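Local coordinates for uncharacterized protein (Bacteroides fragilis, PDB 3NNG), which is of unknown function but contains an F5/8 type C (discoidin-like) domain with a bound calcium ion, a fold that in relatives often binds carbohydrates or membranes, at residues G88-R92 and P145-F151; N13-R19 and I154-Q160; S93-K97 and V107-R111. The protein carries 1 engineered substitution. All blocks are in the same frame, centred on the assembly; numbering follows the deposited sequence.

Contact 1: residues G88-R92 and P145-F151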
loop_
_atom_site.group_PDB
_atom_site.type_symbol
_atom_site.label_atom_id
_atom_site.label_comp_id
_atom_site.label_asym_id
_atom_site.label_seq_id
_atom_site.Cartn_x
_atom_site.Cartn_y
_atom_site.Cartn_z
ATOM N N GLY A 88 -12.730 8.323 9.165
ATOM C CA GLY A 88 -11.867 9.486 9.227
ATOM C C GLY A 88 -10.390 9.126 9.271
ATOM O O GLY A 88 -9.539 10.000 9.116
ATOM N N TYR A 89 -10.078 7.847 9.477
ATOM C CA TYR A 89 -8.679 7.384 9.430
ATOM C C TYR A 89 -8.290 6.640 8.154
ATOM O O TYR A 89 -7.158 6.185 8.021
ATOM C CB TYR A 89 -8.336 6.551 10.666
ATOM C CG TYR A 89 -8.618 7.317 11.942
ATOM C CD1 TYR A 89 -7.921 8.488 12.227
ATOM C CD2 TYR A 89 -9.594 6.896 12.841
ATOM C CE1 TYR A 89 -8.171 9.209 13.372
ATOM C CE2 TYR A 89 -9.856 7.624 14.002
ATOM C CZ TYR A 89 -9.134 8.777 14.255
ATOM O OH TYR A 89 -9.354 9.520 15.388
ATOM N N ASN A 90 -9.221 6.505 7.213
ATOM C CA ASN A 90 -8.865 5.945 5.914
ATOM C C ASN A 90 -7.801 6.826 5.246
ATOM O O ASN A 90 -7.754 8.032 5.482
ATOM C CB ASN A 90 -10.089 5.843 5.006
ATOM C CG ASN A 90 -11.101 4.828 5.495
ATOM O OD1 ASN A 90 -12.253 4.846 5.061
ATOM N ND2 ASN A 90 -10.681 3.930 6.392
ATOM N N LEU A 91 -6.974 6.213 4.406
ATOM C CA LEU A 91 -5.871 6.893 3.727
ATOM C C LEU A 91 -6.397 7.976 2.791
ATOM O O LEU A 91 -7.299 7.732 2.001
ATOM C CB LEU A 91 -5.083 5.885 2.897
ATOM C CG LEU A 91 -3.559 5.939 2.750
ATOM C CD1 LEU A 91 -3.165 5.358 1.395
ATOM C CD2 LEU A 91 -2.956 7.316 2.957
ATOM N N ARG A 92 -5.790 9.154 2.856
ATOM C CA ARG A 92 -6.214 10.311 2.083
ATOM C C ARG A 92 -5.187 10.640 0.987
ATOM O O ARG A 92 -5.547 10.887 -0.168
ATOM C CB ARG A 92 -6.335 11.507 3.023
ATOM C CG ARG A 92 -7.588 12.295 2.908
ATOM C CD ARG A 92 -7.869 12.702 1.487
ATOM N NE ARG A 92 -9.154 12.154 1.084
ATOM C CZ ARG A 92 -10.294 12.396 1.721
ATOM N NH1 ARG A 92 -10.310 13.191 2.783
ATOM N NH2 ARG A 92 -11.420 11.844 1.290
ATOM N N PRO A 145 -4.380 10.778 6.412
ATOM C CA PRO A 145 -4.311 11.638 7.601
ATOM C C PRO A 145 -2.997 11.453 8.351
ATOM O O PRO A 145 -2.377 10.399 8.216
ATOM C CB PRO A 145 -5.500 11.169 8.453
ATOM C CG PRO A 145 -5.841 9.827 7.958
ATOM C CD PRO A 145 -5.481 9.805 6.496
ATOM N N ASP A 146 -2.571 12.462 9.115
ATOM C CA ASP A 146 -1.278 12.395 9.803
ATOM C C ASP A 146 -1.351 11.990 11.275
ATOM O O ASP A 146 -0.330 11.945 11.966
ATOM C CB ASP A 146 -0.461 13.687 9.621
ATOM C CG ASP A 146 -1.104 14.908 10.265
ATOM O OD1 ASP A 146 -2.038 14.775 11.090
ATOM O OD2 ASP A 146 -0.657 16.023 9.929
ATOM N N ASN A 147 -2.550 11.686 11.756
ATOM C CA ASN A 147 -2.671 11.223 13.133
ATOM C C ASN A 147 -2.653 9.695 13.227
ATOM O O ASN A 147 -1.828 9.121 13.942
ATOM C CB ASN A 147 -3.884 11.837 13.855
ATOM C CG ASN A 147 -5.194 11.654 13.094
ATOM O OD1 ASN A 147 -5.212 11.262 11.922
ATOM N ND2 ASN A 147 -6.305 11.940 13.768
ATOM N N TYR A 148 -3.566 9.052 12.507
ATOM C CA TYR A 148 -3.617 7.597 12.431
ATOM C C TYR A 148 -4.148 7.227 11.061
ATOM O O TYR A 148 -4.990 7.932 10.520
ATOM C CB TYR A 148 -4.533 7.022 13.513
ATOM C CG TYR A 148 -4.132 7.407 14.929
ATOM C CD1 TYR A 148 -4.612 8.573 15.511
ATOM C CD2 TYR A 148 -3.285 6.600 15.679
ATOM C CE1 TYR A 148 -4.262 8.930 16.800
ATOM C CE2 TYR A 148 -2.917 6.950 16.974
ATOM C CZ TYR A 148 -3.410 8.119 17.527
ATOM O OH TYR A 148 -3.058 8.487 18.803
ATOM N N THR A 149 -3.655 6.132 10.491
ATOM C CA THR A 149 -4.216 5.628 9.246
ATOM C C THR A 149 -3.782 4.175 9.008
ATOM O O THR A 149 -3.104 3.564 9.847
ATOM C CB THR A 149 -3.845 6.565 8.034
ATOM O OG1 THR A 149 -4.629 6.230 6.881
ATOM C CG2 THR A 149 -2.357 6.470 7.680
ATOM N N GLY A 150 -4.171 3.627 7.862
ATOM C CA GLY A 150 -3.811 2.270 7.497
ATOM C C GLY A 150 -4.656 1.833 6.318
ATOM O O GLY A 150 -5.267 2.668 5.661
ATOM N N PHE A 151 -4.699 0.532 6.053
ATOM C CA PHE A 151 -5.577 0.009 5.011
ATOM C C PHE A 151 -5.726 -1.496 5.140
ATOM O O PHE A 151 -4.832 -2.170 5.644
ATOM C CB PHE A 151 -5.121 0.418 3.602
ATOM C CG PHE A 151 -3.628 0.299 3.370
ATOM C CD1 PHE A 151 -2.855 1.433 3.156
ATOM C CD2 PHE A 151 -3.008 -0.946 3.329
ATOM C CE1 PHE A 151 -1.484 1.333 2.932
ATOM C CE2 PHE A 151 -1.650 -1.062 3.105
ATOM C CZ PHE A 151 -0.871 0.085 2.911
HETATM O O HOH W 1 -7.576 3.429 4.173
#

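Contact 2: residues N13-R19 and I154-Q160. Engineered in segment 154-160: Glu158 (natural residue Val).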
loop_
_atom_site.group_PDB
_atom_site.type_symbol
_atom_site.label_atom_id
_atom_site.label_comp_id
_atom_site.label_asym_id
_atom_site.label_seq_id
_atom_site.Cartn_x
_atom_site.Cartn_y
_atom_site.Cartn_z
ATOM N N ASN A 13 -7.123 -4.058 -18.153
ATOM C CA ASN A 13 -5.985 -4.937 -18.370
ATOM C C ASN A 13 -5.010 -5.112 -17.192
ATOM O O ASN A 13 -3.915 -5.665 -17.374
ATOM C CB ASN A 13 -5.228 -4.475 -19.619
ATOM C CG ASN A 13 -4.656 -3.080 -19.482
ATOM O OD1 ASN A 13 -5.209 -2.227 -18.788
ATOM N ND2 ASN A 13 -3.536 -2.830 -20.165
ATOM N N TRP A 14 -5.409 -4.645 -16.002
ATOM C CA TRP A 14 -4.613 -4.802 -14.784
ATOM C C TRP A 14 -4.794 -6.188 -14.152
ATOM O O TRP A 14 -5.920 -6.654 -13.972
ATOM C CB TRP A 14 -5.018 -3.744 -13.750
ATOM C CG TRP A 14 -4.480 -2.364 -14.014
ATOM C CD1 TRP A 14 -4.095 -1.849 -15.218
ATOM C CD2 TRP A 14 -4.304 -1.310 -13.053
ATOM N NE1 TRP A 14 -3.679 -0.549 -15.066
ATOM C CE2 TRP A 14 -3.799 -0.194 -13.753
ATOM C CE3 TRP A 14 -4.520 -1.207 -11.677
ATOM C CZ2 TRP A 14 -3.505 1.010 -13.108
ATOM C CZ3 TRP A 14 -4.224 -0.022 -11.049
ATOM C CH2 TRP A 14 -3.725 1.074 -11.760
ATOM N N SER A 15 -3.688 -6.823 -13.781
ATOM C CA SER A 15 -3.748 -8.103 -13.085
ATOM C C SER A 15 -3.108 -7.993 -11.700
ATOM O O SER A 15 -1.939 -7.638 -11.591
ATOM C CB SER A 15 -3.022 -9.173 -13.896
ATOM O OG SER A 15 -3.404 -10.464 -13.480
ATOM N N ALA A 16 -3.868 -8.292 -10.649
ATOM C CA ALA A 16 -3.325 -8.284 -9.286
ATOM C C ALA A 16 -2.161 -9.272 -9.158
ATOM O O ALA A 16 -2.250 -10.409 -9.610
ATOM C CB ALA A 16 -4.405 -8.625 -8.281
ATOM N N VAL A 17 -1.073 -8.835 -8.535
ATOM C CA VAL A 17 0.095 -9.689 -8.340
ATOM C C VAL A 17 -0.107 -10.585 -7.109
ATOM O O VAL A 17 -0.456 -10.091 -6.035
ATOM C CB VAL A 17 1.370 -8.826 -8.164
ATOM C CG1 VAL A 17 2.584 -9.677 -7.786
ATOM C CG2 VAL A 17 1.643 -7.997 -9.415
ATOM N N ASP A 18 0.110 -11.891 -7.265
ATOM C CA ASP A 18 0.018 -12.840 -6.146
ATOM C C ASP A 18 0.962 -12.419 -5.024
ATOM O O ASP A 18 2.127 -12.109 -5.278
ATOM C CB ASP A 18 0.341 -14.267 -6.614
ATOM C CG ASP A 18 0.755 -15.188 -5.462
ATOM O OD1 ASP A 18 0.108 -15.153 -4.396
ATOM O OD2 ASP A 18 1.727 -15.959 -5.616
ATOM N N ARG A 19 0.459 -12.416 -3.785
ATOM C CA ARG A 19 1.159 -11.786 -2.660
ATOM C C ARG A 19 1.731 -12.782 -1.640
ATOM O O ARG A 19 2.461 -12.397 -0.719
ATOM C CB ARG A 19 0.211 -10.800 -1.939
ATOM C CG ARG A 19 -0.297 -9.651 -2.819
ATOM C CD ARG A 19 -1.437 -8.876 -2.171
ATOM N NE ARG A 19 -2.617 -9.708 -1.966
ATOM C CZ ARG A 19 -3.759 -9.288 -1.421
ATOM N NH1 ARG A 19 -3.904 -8.020 -1.015
ATOM N NH2 ARG A 19 -4.766 -10.145 -1.277
ATOM N N ILE A 154 -4.110 -3.960 0.308
ATOM C CA ILE A 154 -3.369 -3.323 -0.765
ATOM C C ILE A 154 -2.976 -4.362 -1.811
ATOM O O ILE A 154 -2.671 -5.508 -1.481
ATOM C CB ILE A 154 -2.101 -2.641 -0.260
ATOM C CG1 ILE A 154 -1.466 -1.838 -1.401
ATOM C CG2 ILE A 154 -1.118 -3.686 0.332
ATOM C CD1 ILE A 154 -0.401 -0.863 -0.925
ATOM N N ASN A 155 -3.002 -3.952 -3.072
ATOM C CA ASN A 155 -2.601 -4.809 -4.174
ATOM C C ASN A 155 -1.689 -4.057 -5.114
ATOM O O ASN A 155 -1.758 -2.832 -5.204
ATOM C CB ASN A 155 -3.825 -5.289 -4.945
ATOM C CG ASN A 155 -4.534 -6.416 -4.241
ATOM O OD1 ASN A 155 -4.123 -7.573 -4.334
ATOM N ND2 ASN A 155 -5.595 -6.087 -3.515
ATOM N N LEU A 156 -0.826 -4.792 -5.805
ATOM C CA LEU A 156 -0.031 -4.209 -6.874
ATOM C C LEU A 156 -0.460 -4.887 -8.160
ATOM O O LEU A 156 -0.835 -6.064 -8.143
ATOM C CB LEU A 156 1.467 -4.424 -6.619
ATOM C CG LEU A 156 2.266 -3.361 -5.857
ATOM C CD1 LEU A 156 1.469 -2.739 -4.721
ATOM C CD2 LEU A 156 3.617 -3.945 -5.336
ATOM N N TYR A 157 -0.403 -4.155 -9.274
ATOM C CA TYR A 157 -0.895 -4.675 -10.558
ATOM C C TYR A 157 0.158 -4.667 -11.653
ATOM O O TYR A 157 1.075 -3.824 -11.665
ATOM C CB TYR A 157 -2.125 -3.884 -11.020
ATOM C CG TYR A 157 -3.268 -3.962 -10.033
ATOM C CD1 TYR A 157 -3.401 -3.017 -9.034
ATOM C CD2 TYR A 157 -4.187 -5.010 -10.075
ATOM C CE1 TYR A 157 -4.439 -3.090 -8.108
ATOM C CE2 TYR A 157 -5.219 -5.102 -9.150
ATOM C CZ TYR A 157 -5.339 -4.132 -8.166
ATOM O OH TYR A 157 -6.355 -4.191 -7.229
ATOM N N GLU A 158 0.014 -5.616 -12.573
ATOM C CA GLU A 158 0.861 -5.703 -13.753
ATOM C C GLU A 158 -0.059 -5.970 -14.946
ATOM O O GLU A 158 -1.204 -6.408 -14.768
ATOM C CB GLU A 158 1.868 -6.841 -13.598
ATOM C CG GLU A 158 1.221 -8.217 -13.626
ATOM C CD GLU A 158 2.178 -9.319 -13.216
ATOM O OE1 GLU A 158 3.389 -9.193 -13.494
ATOM O OE2 GLU A 158 1.717 -10.312 -12.611
ATOM N N LYS A 159 0.423 -5.683 -16.151
ATOM C CA LYS A 159 -0.368 -5.907 -17.361
ATOM C C LYS A 159 -0.463 -7.380 -17.698
ATOM O O LYS A 159 0.552 -8.087 -17.761
ATOM C CB LYS A 159 0.177 -5.114 -18.549
ATOM C CG LYS A 159 -0.403 -3.706 -18.629
ATOM C CD LYS A 159 0.181 -2.909 -19.785
ATOM C CE LYS A 159 0.485 -1.475 -19.363
ATOM N NZ LYS A 159 -0.712 -0.759 -18.820
ATOM N N GLN A 160 -1.697 -7.835 -17.898
ATOM C CA GLN A 160 -1.954 -9.199 -18.336
ATOM C C GLN A 160 -1.534 -9.342 -19.782
ATOM O O GLN A 160 -1.468 -8.356 -20.524
ATOM C CB GLN A 160 -3.442 -9.540 -18.220
ATOM C CG GLN A 160 -4.012 -9.376 -16.828
ATOM C CD GLN A 160 -4.937 -10.515 -16.428
ATOM O OE1 GLN A 160 -6.121 -10.300 -16.154
ATOM N NE2 GLN A 160 -4.400 -11.734 -16.393
HETATM O O HOH W 2 -1.413 -7.661 -5.385
#

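Contact 3: residues S93-K97 and V107-R111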
loop_
_atom_site.group_PDB
_atom_site.type_symbol
_atom_site.label_atom_id
_atom_site.label_comp_id
_atom_site.label_asym_id
_atom_site.label_seq_id
_atom_site.Cartn_x
_atom_site.Cartn_y
_atom_site.Cartn_z
ATOM N N SER A 93 -3.910 10.664 1.355
ATOM C CA SER A 93 -2.851 10.934 0.380
ATOM C C SER A 93 -1.562 10.171 0.694
ATOM O O SER A 93 -1.229 9.939 1.857
ATOM C CB SER A 93 -2.565 12.440 0.295
ATOM O OG SER A 93 -2.164 12.954 1.556
ATOM N N ALA A 94 -0.832 9.789 -0.345
ATOM C CA ALA A 94 0.381 9.003 -0.150
ATOM C C ALA A 94 1.385 9.303 -1.224
ATOM O O ALA A 94 1.043 9.840 -2.281
ATOM C CB ALA A 94 0.070 7.493 -0.152
ATOM N N GLU A 95 2.622 8.924 -0.936
ATOM C CA GLU A 95 3.715 8.983 -1.883
ATOM C C GLU A 95 4.311 7.582 -2.000
ATOM O O GLU A 95 4.343 6.830 -1.025
ATOM C CB GLU A 95 4.769 9.964 -1.392
ATOM C CG GLU A 95 5.766 10.375 -2.441
ATOM C CD GLU A 95 5.852 11.882 -2.592
ATOM O OE1 GLU A 95 5.510 12.597 -1.619
ATOM O OE2 GLU A 95 6.261 12.346 -3.682
ATOM N N ILE A 96 4.771 7.237 -3.198
ATOM C CA ILE A 96 5.287 5.901 -3.491
ATOM C C ILE A 96 6.783 5.930 -3.809
ATOM O O ILE A 96 7.240 6.792 -4.550
ATOM C CB ILE A 96 4.559 5.285 -4.717
ATOM C CG1 ILE A 96 3.079 5.035 -4.410
ATOM C CG2 ILE A 96 5.242 4.005 -5.167
ATOM C CD1 ILE A 96 2.841 4.148 -3.214
ATOM N N LYS A 97 7.533 4.975 -3.257
ATOM C CA LYS A 97 8.904 4.717 -3.688
ATOM C C LYS A 97 9.036 3.249 -4.066
ATOM O O LYS A 97 8.457 2.383 -3.412
ATOM C CB LYS A 97 9.922 5.053 -2.589
ATOM C CG LYS A 97 9.911 6.510 -2.145
ATOM C CD LYS A 97 11.148 6.849 -1.320
ATOM C CE LYS A 97 11.560 8.307 -1.520
ATOM N NZ LYS A 97 10.538 9.307 -1.078
ATOM N N VAL A 107 13.856 4.765 -6.187
ATOM C CA VAL A 107 13.312 5.783 -7.062
ATOM C C VAL A 107 11.951 6.227 -6.525
ATOM O O VAL A 107 11.109 5.397 -6.152
ATOM C CB VAL A 107 13.196 5.253 -8.492
ATOM C CG1 VAL A 107 14.579 4.838 -9.010
ATOM C CG2 VAL A 107 12.291 4.067 -8.526
ATOM N N THR A 108 11.750 7.538 -6.446
ATOM C CA THR A 108 10.483 8.083 -5.958
ATOM C C THR A 108 9.560 8.377 -7.133
ATOM O O THR A 108 9.983 8.948 -8.133
ATOM C CB THR A 108 10.687 9.393 -5.166
ATOM O OG1 THR A 108 11.855 9.288 -4.350
ATOM C CG2 THR A 108 9.480 9.685 -4.281
ATOM N N TYR A 109 8.304 7.974 -7.019
ATOM C CA TYR A 109 7.311 8.327 -8.024
ATOM C C TYR A 109 6.905 9.771 -7.726
ATOM O O TYR A 109 6.494 10.079 -6.613
ATOM C CB TYR A 109 6.117 7.377 -7.939
ATOM C CG TYR A 109 5.126 7.527 -9.061
ATOM C CD1 TYR A 109 5.469 7.201 -10.371
ATOM C CD2 TYR A 109 3.845 7.983 -8.817
ATOM C CE1 TYR A 109 4.546 7.333 -11.401
ATOM C CE2 TYR A 109 2.927 8.122 -9.832
ATOM C CZ TYR A 109 3.274 7.801 -11.120
ATOM O OH TYR A 109 2.334 7.945 -12.119
ATOM N N PRO A 110 7.045 10.668 -8.710
ATOM C CA PRO A 110 7.021 12.114 -8.449
ATOM C C PRO A 110 5.635 12.735 -8.287
ATOM O O PRO A 110 5.533 13.959 -8.353
ATOM C CB PRO A 110 7.691 12.693 -9.696
ATOM C CG PRO A 110 7.318 11.749 -10.769
ATOM C CD PRO A 110 7.219 10.375 -10.143
ATOM N N ARG A 111 4.597 11.927 -8.086
ATOM C CA ARG A 111 3.239 12.454 -7.915
ATOM C C ARG A 111 2.643 12.007 -6.585
ATOM O O ARG A 111 2.655 10.815 -6.264
ATOM C CB ARG A 111 2.318 11.954 -9.044
ATOM C CG ARG A 111 2.733 12.312 -10.470
ATOM C CD ARG A 111 2.887 13.813 -10.633
ATOM N NE ARG A 111 2.350 14.308 -11.901
ATOM C CZ ARG A 111 1.119 14.791 -12.054
ATOM N NH1 ARG A 111 0.286 14.835 -11.018
ATOM N NH2 ARG A 111 0.720 15.232 -13.240
HETATM O O HOH W 3 4.601 9.161 -5.053
#

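Contact 1: residues G88-R92 and P145-F151
Thr149 and Tyr89 make the direct polar link between the loop 88-92 and the start of strand 148-159: the threonine hydroxyl gives its proton to Tyr89 O, OG1 to O 2.8 Å, tilted 27° from the carbonyl plane. Thr149 CA also sends a C-H toward Tyr89 O, 3.2 Å away, a weak addition to the strong hydroxyl bond. Thr149 can reach this oxygen because OG1 lies opposite the backbone N (chi1 -168°), swung over to the carbonyl-carbon side. One step along, no direct backbone bond closes the pair; a water accepts a hydrogen bond from Leu91 N (2.9 Å) and donates one to Gly150 O.

The Tyr89 ring reaches over the turn before the strand. Its CD1 touches Tyr148 CB at 3.9 Å, while Asn147 ND2 meets its edge, 3.3 Å from Tyr89 CE1, with ring and amide planes 51° apart. That amide is held, weakly, at its other end, where Asn147 OD1 accepts from Tyr148 N, which leaves ND2 facing the tyrosine. Pro145, preceded by a cis peptide bond, sets CD and CG against the loop backbone, CD lying 3.1 Å from Asn90 O.

Further out, Leu91 and Phe151 meet obliquely through their CD1 atoms, and both lean on strand 124-144, Leu91 on Cys142 and Phe151 on Ile140. Arg92 touches Pro145 through CB, but its guanidinium end leads off to Phe115 O and Asn117 OD1. The loop, which links strand 71-79 to strand 93-100, rests on strand 148-159, with strand 51-54 flanking the tyrosines through Phe52 and helix 56-59 meeting Asp146 and Tyr148.

Contact 2: residues N13-R19 and I154-Q160
Ser15 and Glu158 form the hydrogen-bonded pair at the middle of a short antiparallel ladder, with Ser15 N to Glu158 O at 2.7 Å and Glu158 N to Ser15 O at 3.0 Å. Val17 N to Leu156 O and Gln160 N to Asn13 O extend the ladder in both directions, although the two strand axes are 134° apart, well twisted from strict antiparallel.

The tight side is aromatic. Trp14 lays its six-membered ring obliquely against Tyr157, centroids 5.2 Å apart and planes at 35°, and its CE3 comes within 3.4 Å of Tyr157 CD1. From the other flank Ala16 brings CB to 3.7 Å from Tyr157 CE2. With CG beside the backbone N (chi1 -60°), the phenol is set between these two residues of the short strand, while its hydroxyl bonds Ser78. Trp14 also packs on Tyr125 and Ala127 of strand 124-144.

The other face, shared by Ser15 and Glu158, is looser and more polar: engineered Glu158 runs out past Val17 CG2 to a salt bridge with Arg70. At the exposed end of the ladder Asn13 and Lys159 lie side by side, and Gln160 is poorly ordered. At the opposite end a water accepts from Leu156 N and lies within bonding distance of Val17 O and Asn155 OD1. Arg19 NH1 bonds Ile154 O at 2.8 Å, edge-on in the guanidinium plane but above the carbonyl plane, with Asn155 OD1 over one guanidinium face; NH1 also forms a salt bridge with Glu153, a residue of the calcium site.

Such pairing of the chain's first strand with its last, which brings the two termini together at a sheet edge, is characteristic of the F5/8 type C beta sandwich.

Contact 3: residues S93-K97 and V107-R111
Strand 93-97 and segment 107-111 run 155° apart in direction and meet as an antiparallel pair at Lys97 and Thr108, a non-hydrogen-bonded position with CA atoms 4.4 Å apart; the backbones spread between Glu95 and Arg111 and meet again where Ala94 bonds Leu113. The one direct hydrogen bond runs from Tyr109 N to Ile96 O, 2.9 Å long and nearly straight at 164°. A CA-H...O contact from Lys97 CA to Val107 O, 3.4 Å, adds to it.

Beyond that bond a water bridges the break in the ladder: it accepts from Ile96 N at 2.7 Å and donates both protons, to Tyr109 O and to Arg111 O, so three backbone groups are satisfied through one molecule.

Side chains touch on two sides. Lys97 and Thr108 lie alongside each other and point the same way; the lysine chain bends at its last two torsions, bringing Lys97 CE into contact with Thr108 OG1 at 3.0 Å, not a hydrogen bond, and the threonine methyl also rests near Ile96 O. On the opposite side Ile96 CB meets Tyr109 CB at 4.1 Å. From there the two part. Tyr109, with CG placed opposite the backbone N (chi1 -171°), sends its ring away to bond Glu129 N through its hydroxyl, whereas Ile96 turns to Phe138 and Ile140 of strand 124-144.

A single direct bond, a bridging water and modest apolar contact imply that these hairpin arms are joined here largely through backbone polar groups, while the apolar end of Ile96 packs on strand 124-144 and on Leu113.

How the contacts relate
All three contacts reach the same antiparallel strand network of the beta sandwich. Contacts 1 and 2 share strand 148-159 but sit at its two ends, centres 24 Å apart and on opposite sides of the chain's centre. Between their segments lie Ala152 and Glu153, which belong to the calcium site; the side chain of Phe151 in contact 1 is about 8 Å from the ion and that of Arg19 in contact 2 about 7 Å. Contact 3 follows directly on the loop of contact 1, Ser93 succeeding Arg92, with centres 17 Å apart. Contacts 2 and 3 do not touch: their nearest atoms are about 6 Å apart, and strand 124-144 packs against residues of both.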